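Local coordinates for putative P4-specific DNA primase (Enterobacteria phage P4, PDB 1KA8), which primes and unwinds DNA in phage P4 replication as a primase-helicase, this fragment being the winged-helix domain that binds the replication origin, at residues L12-Q17 and T85-K90; Y36-Y41 and L54-F59; P4-I9 and K68-N73. All blocks are in the same frame, centred on the assembly; numbering follows the deposited sequence.

Contact 1: residues L12-Q17 and T85-K90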
loop_
_atom_site.group_PDB
_atom_site.type_symbol
_atom_site.label_atom_id
_atom_site.label_comp_id
_atom_site.label_asym_id
_atom_site.label_seq_id
_atom_site.Cartn_x
_atom_site.Cartn_y
_atom_site.Cartn_z
ATOM N N LEU A 12 -2.136 -1.278 14.453
ATOM C CA LEU A 12 -2.168 0.146 14.751
ATOM C C LEU A 12 -3.549 0.703 15.061
ATOM O O LEU A 12 -4.546 0.263 14.484
ATOM C CB LEU A 12 -1.568 0.929 13.588
ATOM C CG LEU A 12 -0.142 0.562 13.182
ATOM C CD1 LEU A 12 0.247 1.451 12.031
ATOM C CD2 LEU A 12 0.835 0.764 14.332
ATOM N N GLU A 13 -3.588 1.679 15.974
ATOM C CA GLU A 13 -4.822 2.360 16.382
ATOM C C GLU A 13 -4.629 3.855 16.256
ATOM O O GLU A 13 -3.516 4.369 16.414
ATOM C CB GLU A 13 -5.160 2.104 17.840
ATOM C CG GLU A 13 -5.213 0.663 18.267
ATOM C CD GLU A 13 -5.181 0.529 19.792
ATOM O OE1 GLU A 13 -4.518 1.384 20.431
ATOM O OE2 GLU A 13 -5.795 -0.427 20.342
ATOM N N THR A 14 -5.728 4.551 15.992
ATOM C CA THR A 14 -5.707 6.009 15.871
ATOM C C THR A 14 -6.034 6.715 17.189
ATOM O O THR A 14 -6.782 6.197 18.016
ATOM C CB THR A 14 -6.736 6.507 14.881
ATOM O OG1 THR A 14 -7.841 5.598 14.863
ATOM C CG2 THR A 14 -6.126 6.658 13.509
ATOM N N LEU A 15 -5.473 7.912 17.364
ATOM C CA LEU A 15 -5.683 8.745 18.548
ATOM C C LEU A 15 -6.572 9.949 18.208
ATOM O O LEU A 15 -6.558 10.455 17.085
ATOM C CB LEU A 15 -4.341 9.270 19.079
ATOM C CG LEU A 15 -3.359 8.355 19.813
ATOM C CD1 LEU A 15 -2.060 9.104 20.074
ATOM C CD2 LEU A 15 -3.971 7.888 21.117
ATOM N N PRO A 16 -7.334 10.445 19.195
ATOM C CA PRO A 16 -8.237 11.588 19.025
ATOM C C PRO A 16 -7.523 12.798 18.437
ATOM O O PRO A 16 -8.147 13.691 17.861
ATOM C CB PRO A 16 -8.717 11.851 20.443
ATOM C CG PRO A 16 -8.619 10.502 21.097
ATOM C CD PRO A 16 -7.306 10.011 20.601
ATOM N N GLN A 17 -6.206 12.820 18.595
ATOM C CA GLN A 17 -5.397 13.921 18.093
ATOM C C GLN A 17 -3.974 13.497 17.721
ATOM O O GLN A 17 -3.425 12.492 18.212
ATOM C CB GLN A 17 -5.350 15.086 19.112
ATOM C CG GLN A 17 -4.683 14.768 20.452
ATOM C CD GLN A 17 -5.498 13.795 21.286
ATOM O OE1 GLN A 17 -5.028 13.274 22.296
ATOM N NE2 GLN A 17 -6.732 13.555 20.871
ATOM N N THR A 85 2.530 11.391 14.392
ATOM C CA THR A 85 1.261 10.869 13.907
ATOM C C THR A 85 0.222 10.788 15.015
ATOM O O THR A 85 0.464 11.205 16.141
ATOM C CB THR A 85 1.445 9.458 13.290
ATOM O OG1 THR A 85 1.544 8.473 14.330
ATOM C CG2 THR A 85 2.706 9.416 12.448
ATOM N N ASN A 86 -0.940 10.250 14.687
ATOM C CA ASN A 86 -1.997 10.094 15.657
ATOM C C ASN A 86 -2.176 8.597 15.810
ATOM O O ASN A 86 -3.306 8.107 15.923
ATOM C CB ASN A 86 -3.290 10.689 15.128
ATOM C CG ASN A 86 -3.829 9.917 13.946
ATOM O OD1 ASN A 86 -3.143 9.766 12.944
ATOM N ND2 ASN A 86 -5.054 9.416 14.056
ATOM N N LEU A 87 -1.070 7.861 15.815
ATOM C CA LEU A 87 -1.184 6.414 15.914
ATOM C C LEU A 87 -0.425 5.795 17.076
ATOM O O LEU A 87 0.597 6.321 17.521
ATOM C CB LEU A 87 -0.699 5.774 14.609
ATOM C CG LEU A 87 -1.180 6.409 13.301
ATOM C CD1 LEU A 87 -0.208 6.065 12.173
ATOM C CD2 LEU A 87 -2.602 5.953 12.994
ATOM N N THR A 88 -0.936 4.662 17.558
ATOM C CA THR A 88 -0.285 3.931 18.642
ATOM C C THR A 88 -0.450 2.445 18.408
ATOM O O THR A 88 -1.351 2.017 17.675
ATOM C CB THR A 88 -0.882 4.252 20.036
ATOM O OG1 THR A 88 -2.097 3.513 20.225
ATOM C CG2 THR A 88 -1.184 5.718 20.151
ATOM N N LEU A 89 0.406 1.656 19.047
ATOM C CA LEU A 89 0.330 0.212 18.880
ATOM C C LEU A 89 -0.765 -0.403 19.731
ATOM O O LEU A 89 -0.894 -0.077 20.904
ATOM C CB LEU A 89 1.657 -0.482 19.244
ATOM C CG LEU A 89 2.994 0.049 18.732
ATOM C CD1 LEU A 89 3.980 -1.085 18.766
ATOM C CD2 LEU A 89 2.859 0.619 17.331
ATOM N N LYS A 90 -1.555 -1.287 19.131
ATOM C CA LYS A 90 -2.600 -1.994 19.853
ATOM C C LYS A 90 -1.864 -2.835 20.892
ATOM O O LYS A 90 -0.668 -3.046 20.777
ATOM C CB LYS A 90 -3.381 -2.931 18.926
ATOM C CG LYS A 90 -4.185 -2.252 17.826
ATOM C CD LYS A 90 -5.054 -3.285 17.116
ATOM C CE LYS A 90 -5.998 -2.660 16.096
ATOM N NZ LYS A 90 -5.313 -2.066 14.892
#
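An antiparallel strand pairing joins Leu12, Glu13 and Thr14 to Leu89, Thr88 and Leu87, setting the short strand 12-14 as an outer strand beside strand 82-89. Glu13 and Thr88 form the hydrogen-bonded pair: Glu13 N donates to Thr88 O at 2.8 Å, and Thr88 N returns a bond of the same length to Glu13 O. Leu12 with Leu89 and Thr14 with Leu87 are the flanking non-hydrogen-bonded pairs. Beyond the strand, Leu15 N still donates to Asn86 O. The face carrying Leu12, Thr14, Leu87 and Leu89 looks into the core. There Leu12 and Leu89 lie side by side, pointing the same way, their CD2 methyls 3.6 Å apart, while Thr14 CG2 meets Leu87 CD2 at 3.6 Å. Leu37 of helix 37-47 packs on Leu12 and Leu87, and Leu63 and Leu67 of helix 56-69 also reach Leu87. This is the three-stranded sheet of a winged helix, in which the hairpin of strands 76-79 and 82-89 is the wing and strand 12-14 the third strand. On the face of Glu13 and Thr88, Leu15 crosses Thr88 at about a right angle, CG against CG2 at 3.4 Å. Thr88 OG1 comes 3.2 Å from Glu13 OE1, but the angle is poor for a bond. In Asn86, CG set between the backbone N and the carbonyl carbon (chi1 67°) brings the side chain alongside Thr14, where ND2 also donates to Asn73 O. At the other end, Lys90 bends only at its last torsion, and NZ donates to Leu12 O, a bond modelled as doubtfully short, and to Gly10 O.

Contact 2: residues Y36-Y41 and L54-F59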
loop_
_atom_site.group_PDB
_atom_site.type_symbol
_atom_site.label_atom_id
_atom_site.label_comp_id
_atom_site.label_asym_id
_atom_site.label_seq_id
_atom_site.Cartn_x
_atom_site.Cartn_y
_atom_site.Cartn_z
ATOM N N TYR A 36 9.129 5.450 17.612
ATOM C CA TYR A 36 9.097 5.667 16.170
ATOM C C TYR A 36 8.378 4.589 15.389
ATOM O O TYR A 36 8.694 3.400 15.481
ATOM C CB TYR A 36 10.502 5.862 15.660
ATOM C CG TYR A 36 11.204 6.946 16.418
ATOM C CD1 TYR A 36 12.068 6.629 17.473
ATOM C CD2 TYR A 36 11.032 8.293 16.073
ATOM C CE1 TYR A 36 12.763 7.627 18.162
ATOM C CE2 TYR A 36 11.718 9.300 16.753
ATOM C CZ TYR A 36 12.582 8.949 17.788
ATOM O OH TYR A 36 13.310 9.906 18.427
ATOM N N LEU A 37 7.387 5.038 14.629
ATOM C CA LEU A 37 6.559 4.156 13.833
ATOM C C LEU A 37 7.408 3.317 12.889
ATOM O O LEU A 37 7.253 2.095 12.805
ATOM C CB LEU A 37 5.552 4.996 13.065
ATOM C CG LEU A 37 4.407 4.241 12.415
ATOM C CD1 LEU A 37 3.980 3.077 13.266
ATOM C CD2 LEU A 37 3.265 5.219 12.160
ATOM N N TYR A 38 8.332 3.971 12.198
ATOM C CA TYR A 38 9.186 3.250 11.275
ATOM C C TYR A 38 10.006 2.177 11.999
ATOM O O TYR A 38 10.191 1.076 11.454
ATOM C CB TYR A 38 10.113 4.219 10.513
ATOM C CG TYR A 38 10.786 3.565 9.329
ATOM C CD1 TYR A 38 10.027 3.047 8.284
ATOM C CD2 TYR A 38 12.168 3.376 9.301
ATOM C CE1 TYR A 38 10.615 2.349 7.246
ATOM C CE2 TYR A 38 12.778 2.672 8.260
ATOM C CZ TYR A 38 11.993 2.156 7.233
ATOM O OH TYR A 38 12.564 1.431 6.198
ATOM N N HIS A 39 10.488 2.486 13.213
ATOM C CA HIS A 39 11.285 1.514 13.962
ATOM C C HIS A 39 10.398 0.363 14.366
ATOM O O HIS A 39 10.822 -0.793 14.344
ATOM C CB HIS A 39 11.901 2.118 15.206
ATOM C CG HIS A 39 12.978 3.109 14.933
ATOM N ND1 HIS A 39 13.132 3.728 13.712
ATOM C CD2 HIS A 39 13.916 3.644 15.747
ATOM C CE1 HIS A 39 14.118 4.605 13.782
ATOM N NE2 HIS A 39 14.610 4.576 15.009
ATOM N N ALA A 40 9.165 0.683 14.738
ATOM C CA ALA A 40 8.217 -0.348 15.125
ATOM C C ALA A 40 8.070 -1.263 13.916
ATOM O O ALA A 40 8.082 -2.495 14.039
ATOM C CB ALA A 40 6.870 0.276 15.486
ATOM N N TYR A 41 7.948 -0.645 12.745
ATOM C CA TYR A 41 7.814 -1.394 11.502
ATOM C C TYR A 41 8.962 -2.393 11.274
ATOM O O TYR A 41 8.726 -3.575 11.008
ATOM C CB TYR A 41 7.742 -0.441 10.329
ATOM C CG TYR A 41 7.765 -1.165 9.029
ATOM C CD1 TYR A 41 6.888 -2.208 8.794
ATOM C CD2 TYR A 41 8.669 -0.817 8.034
ATOM C CE1 TYR A 41 6.904 -2.888 7.600
ATOM C CE2 TYR A 41 8.699 -1.493 6.830
ATOM C CZ TYR A 41 7.809 -2.532 6.611
ATOM O OH TYR A 41 7.809 -3.201 5.403
ATOM N N LEU A 54 10.196 -2.081 3.342
ATOM C CA LEU A 54 9.951 -0.859 2.603
ATOM C C LEU A 54 10.800 0.282 3.168
ATOM O O LEU A 54 11.079 0.353 4.365
ATOM C CB LEU A 54 8.483 -0.466 2.672
ATOM C CG LEU A 54 7.456 -1.345 1.961
ATOM C CD1 LEU A 54 6.061 -0.712 2.059
ATOM C CD2 LEU A 54 7.855 -1.485 0.513
ATOM N N SER A 55 11.229 1.175 2.293
ATOM C CA SER A 55 12.033 2.310 2.704
ATOM C C SER A 55 11.125 3.242 3.485
ATOM O O SER A 55 9.902 3.092 3.460
ATOM C CB SER A 55 12.519 3.055 1.475
ATOM O OG SER A 55 11.405 3.544 0.747
ATOM N N LEU A 56 11.717 4.214 4.165
ATOM C CA LEU A 56 10.932 5.181 4.902
ATOM C C LEU A 56 10.010 5.846 3.891
ATOM O O LEU A 56 8.812 5.940 4.101
ATOM C CB LEU A 56 11.875 6.211 5.566
ATOM C CG LEU A 56 11.463 7.433 6.422
ATOM C CD1 LEU A 56 10.972 8.545 5.521
ATOM C CD2 LEU A 56 10.410 7.050 7.452
ATOM N N LYS A 57 10.574 6.274 2.773
ATOM C CA LYS A 57 9.796 6.946 1.742
ATOM C C LYS A 57 8.620 6.114 1.257
ATOM O O LYS A 57 7.490 6.609 1.162
ATOM C CB LYS A 57 10.692 7.290 0.562
ATOM C CG LYS A 57 10.094 8.293 -0.403
ATOM C CD LYS A 57 11.086 8.584 -1.540
ATOM C CE LYS A 57 10.720 9.849 -2.307
ATOM N NZ LYS A 57 10.659 11.052 -1.411
ATOM N N MET A 58 8.887 4.848 0.952
ATOM C CA MET A 58 7.847 3.956 0.457
ATOM C C MET A 58 6.837 3.683 1.543
ATOM O O MET A 58 5.630 3.745 1.312
ATOM C CB MET A 58 8.460 2.644 -0.076
ATOM C CG MET A 58 9.163 2.806 -1.451
ATOM S SD MET A 58 8.072 3.600 -2.714
ATOM C CE MET A 58 7.355 2.114 -3.496
ATOM N N PHE A 59 7.341 3.398 2.734
ATOM C CA PHE A 59 6.487 3.132 3.879
ATOM C C PHE A 59 5.555 4.330 4.057
ATOM O O PHE A 59 4.335 4.203 4.184
ATOM C CB PHE A 59 7.345 2.970 5.125
ATOM C CG PHE A 59 6.564 2.632 6.349
ATOM C CD1 PHE A 59 6.362 1.300 6.713
ATOM C CD2 PHE A 59 6.006 3.644 7.133
ATOM C CE1 PHE A 59 5.617 0.972 7.838
ATOM C CE2 PHE A 59 5.256 3.332 8.262
ATOM C CZ PHE A 59 5.061 1.990 8.618
#
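The first turns of helices 37-47 and 56-69 meet here, Tyr38 and Leu56 bringing their CA atoms to 6.9 Å, the closest CA pair of the two segments. Tyr36 stands at the N-cap position of the first helix. Ser55 caps the second, its OG accepting from Met58 N at 2.8 Å. Tyr38 carries CG anti to its backbone N (chi1 -167°), and its ring extends across the gap to the chain just before helix 56-69, where OH donates to Leu54 O at 2.6 Å, in the carbonyl plane. Leu56 covers one face of this ring, CA lying 4.1 Å from the centroid in a CH-pi contact. The ring edge is turned to the face of Phe59 in a T-shaped pair, centroids 5.7 Å apart and planes at 80°. The two helices form the helix-turn-helix of the winged-helix fold, in which 56-69 holds the place of the recognition helix. Phe59 slides past Tyr41 in the opposite direction, Phe59 CE1 over the rim of one Tyr41 face, 3.3 Å from Tyr41 CG; the planes are inclined at 42°. Leu54 N makes a long, weak bond to Tyr41 OH, whose placement is doubtful. Phe8 of helix 4-8 extends the cluster of Tyr38, Tyr41 and Phe59, edge-to-face with Tyr41 and packed on Phe59, and Leu54 also touches Val65 of the second subunit.

Contact 3: residues P4-I9 and K68-N73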
loop_
_atom_site.group_PDB
_atom_site.type_symbol
_atom_site.label_atom_id
_atom_site.label_comp_id
_atom_site.label_asym_id
_atom_site.label_seq_id
_atom_site.Cartn_x
_atom_site.Cartn_y
_atom_site.Cartn_z
ATOM N N PRO A 4 3.201 -8.346 4.379
ATOM C CA PRO A 4 3.517 -8.038 5.769
ATOM C C PRO A 4 3.308 -6.580 6.159
ATOM O O PRO A 4 2.774 -6.302 7.227
ATOM C CB PRO A 4 4.965 -8.516 5.904
ATOM C CG PRO A 4 5.490 -8.319 4.550
ATOM C CD PRO A 4 4.393 -8.869 3.696
ATOM N N THR A 5 3.708 -5.650 5.308
ATOM C CA THR A 5 3.506 -4.250 5.627
ATOM C C THR A 5 2.049 -4.024 6.036
ATOM O O THR A 5 1.757 -3.323 7.010
ATOM C CB THR A 5 3.825 -3.366 4.415
ATOM O OG1 THR A 5 5.249 -3.306 4.223
ATOM C CG2 THR A 5 3.241 -1.973 4.606
ATOM N N PHE A 6 1.135 -4.627 5.290
ATOM C CA PHE A 6 -0.286 -4.498 5.585
ATOM C C PHE A 6 -0.664 -5.091 6.946
ATOM O O PHE A 6 -1.447 -4.493 7.697
ATOM C CB PHE A 6 -1.110 -5.209 4.537
ATOM C CG PHE A 6 -2.566 -5.143 4.789
ATOM C CD1 PHE A 6 -3.283 -3.987 4.463
ATOM C CD2 PHE A 6 -3.221 -6.215 5.382
ATOM C CE1 PHE A 6 -4.674 -3.889 4.731
ATOM C CE2 PHE A 6 -4.599 -6.143 5.658
ATOM C CZ PHE A 6 -5.338 -4.975 5.335
ATOM N N ASP A 7 -0.136 -6.277 7.245
ATOM C CA ASP A 7 -0.421 -6.929 8.528
ATOM C C ASP A 7 0.047 -6.060 9.681
ATOM O O ASP A 7 -0.656 -5.908 10.671
ATOM C CB ASP A 7 0.266 -8.289 8.618
ATOM C CG ASP A 7 -0.110 -9.205 7.471
ATOM O OD1 ASP A 7 -1.156 -8.945 6.810
ATOM O OD2 ASP A 7 0.639 -10.184 7.246
ATOM N N PHE A 8 1.241 -5.495 9.543
ATOM C CA PHE A 8 1.791 -4.619 10.555
ATOM C C PHE A 8 0.790 -3.514 10.852
ATOM O O PHE A 8 0.478 -3.246 12.003
ATOM C CB PHE A 8 3.088 -3.993 10.058
ATOM C CG PHE A 8 3.577 -2.853 10.911
ATOM C CD1 PHE A 8 4.298 -3.095 12.077
ATOM C CD2 PHE A 8 3.318 -1.533 10.544
ATOM C CE1 PHE A 8 4.755 -2.043 12.863
ATOM C CE2 PHE A 8 3.769 -0.480 11.320
ATOM C CZ PHE A 8 4.489 -0.738 12.482
ATOM N N ILE A 9 0.295 -2.868 9.805
ATOM C CA ILE A 9 -0.668 -1.782 9.966
ATOM C C ILE A 9 -1.912 -2.260 10.719
ATOM O O ILE A 9 -2.749 -1.466 11.161
ATOM C CB ILE A 9 -1.072 -1.220 8.591
ATOM C CG1 ILE A 9 0.181 -0.914 7.769
ATOM C CG2 ILE A 9 -1.914 0.023 8.754
ATOM C CD1 ILE A 9 1.192 -0.069 8.468
ATOM N N LYS A 68 -6.471 3.536 5.553
ATOM C CA LYS A 68 -7.814 3.724 5.000
ATOM C C LYS A 68 -8.442 2.358 4.773
ATOM O O LYS A 68 -9.639 2.160 5.010
ATOM C CB LYS A 68 -7.770 4.456 3.648
ATOM C CG LYS A 68 -8.596 5.759 3.594
ATOM C CD LYS A 68 -9.975 5.655 4.312
ATOM C CE LYS A 68 -10.651 7.051 4.498
ATOM N NZ LYS A 68 -11.782 7.127 5.506
ATOM N N GLU A 69 -7.622 1.423 4.296
ATOM C CA GLU A 69 -8.087 0.070 4.040
ATOM C C GLU A 69 -8.610 -0.569 5.320
ATOM O O GLU A 69 -9.528 -1.392 5.293
ATOM C CB GLU A 69 -6.967 -0.788 3.457
ATOM C CG GLU A 69 -6.710 -0.539 1.989
ATOM C CD GLU A 69 -5.903 -1.651 1.385
ATOM O OE1 GLU A 69 -6.392 -2.286 0.420
ATOM O OE2 GLU A 69 -4.784 -1.900 1.889
ATOM N N TYR A 70 -8.021 -0.190 6.447
ATOM C CA TYR A 70 -8.456 -0.707 7.743
ATOM C C TYR A 70 -9.556 0.195 8.300
ATOM O O TYR A 70 -10.066 -0.036 9.387
ATOM C CB TYR A 70 -7.278 -0.752 8.723
ATOM C CG TYR A 70 -6.364 -1.962 8.581
ATOM C CD1 TYR A 70 -5.072 -1.841 8.033
ATOM C CD2 TYR A 70 -6.741 -3.205 9.109
ATOM C CE1 TYR A 70 -4.180 -2.923 8.039
ATOM C CE2 TYR A 70 -5.858 -4.287 9.120
ATOM C CZ TYR A 70 -4.582 -4.138 8.594
ATOM O OH TYR A 70 -3.701 -5.202 8.686
ATOM N N GLY A 71 -9.905 1.231 7.549
ATOM C CA GLY A 71 -10.941 2.146 7.986
ATOM C C GLY A 71 -10.503 3.148 9.037
ATOM O O GLY A 71 -11.298 3.574 9.862
ATOM N N LEU A 72 -9.237 3.532 9.009
ATOM C CA LEU A 72 -8.719 4.493 9.974
ATOM C C LEU A 72 -8.294 5.776 9.273
ATOM O O LEU A 72 -7.963 5.770 8.082
ATOM C CB LEU A 72 -7.516 3.907 10.713
ATOM C CG LEU A 72 -7.719 2.459 11.145
ATOM C CD1 LEU A 72 -6.506 1.933 11.877
ATOM C CD2 LEU A 72 -8.948 2.390 12.009
ATOM N N ASN A 73 -8.291 6.871 10.026
ATOM C CA ASN A 73 -7.916 8.194 9.519
ATOM C C ASN A 73 -6.503 8.620 9.907
ATOM O O ASN A 73 -6.287 9.082 11.034
ATOM C CB ASN A 73 -8.824 9.279 10.100
ATOM C CG ASN A 73 -10.139 9.393 9.400
ATOM O OD1 ASN A 73 -10.868 10.361 9.630
ATOM N ND2 ASN A 73 -10.467 8.414 8.545
#
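Tyr70, just past the end of helix 56-69, reaches helix 4-8, its ring held between the Phe6 ring on one face and Ile9 O over the other. Phe6, with CG anti to its backbone N (chi1 179°), reaches toward Tyr70 tip to tip. Their rings form an offset stack, centroids 4.3 Å apart and planes at 10°, with Phe6 CZ over the rim of its Tyr70 face. Ile9 CB touches Tyr70 CE1 at 3.6 Å. The phenol OH donates to Phe6 O at 2.6 Å, standing above the carbonyl plane, so Phe6 holds Tyr70 through both its ring and its backbone. Tyr70 comes just ahead of Gly71, whose positive phi closes helix 56-69 with a Schellman motif; the contact thus ties the first helix of the winged-helix fold to the C-terminal end of the helix in the recognition position. Glu69 OE2 approaches Phe6 CE1 at 3.5 Å, carboxylate and ring planes being 76° apart. The same oxygen lies close to Asp3 OD1 of the second subunit, a pairing of like charges that could raise the affinity of either carboxylate for a proton. Phe6 also packs on that Asp3, and Tyr70 on Asp1 of the second subunit.

From the N terminus, helix 4-8 opens contact 3, which closes much later at 68-73. Strand 12-14 opens contact 1 before that, and its partner 85-90 arrives only after contact 3 has closed, so these two loops cross. Contact 2, short in sequence, is nested inside both. Contacts 2 and 3 share helix 56-69, one at each end, and Thr5 meets Tyr41 between them through a weak hydrogen bond; both also touch the second subunit, which does not reach contact 1. Helix 37-47 of contact 2 packs on the sheet of contact 1, and Leu72, in segment 68-73 of contact 3, touches Leu12 and Thr14 of strand 12-14.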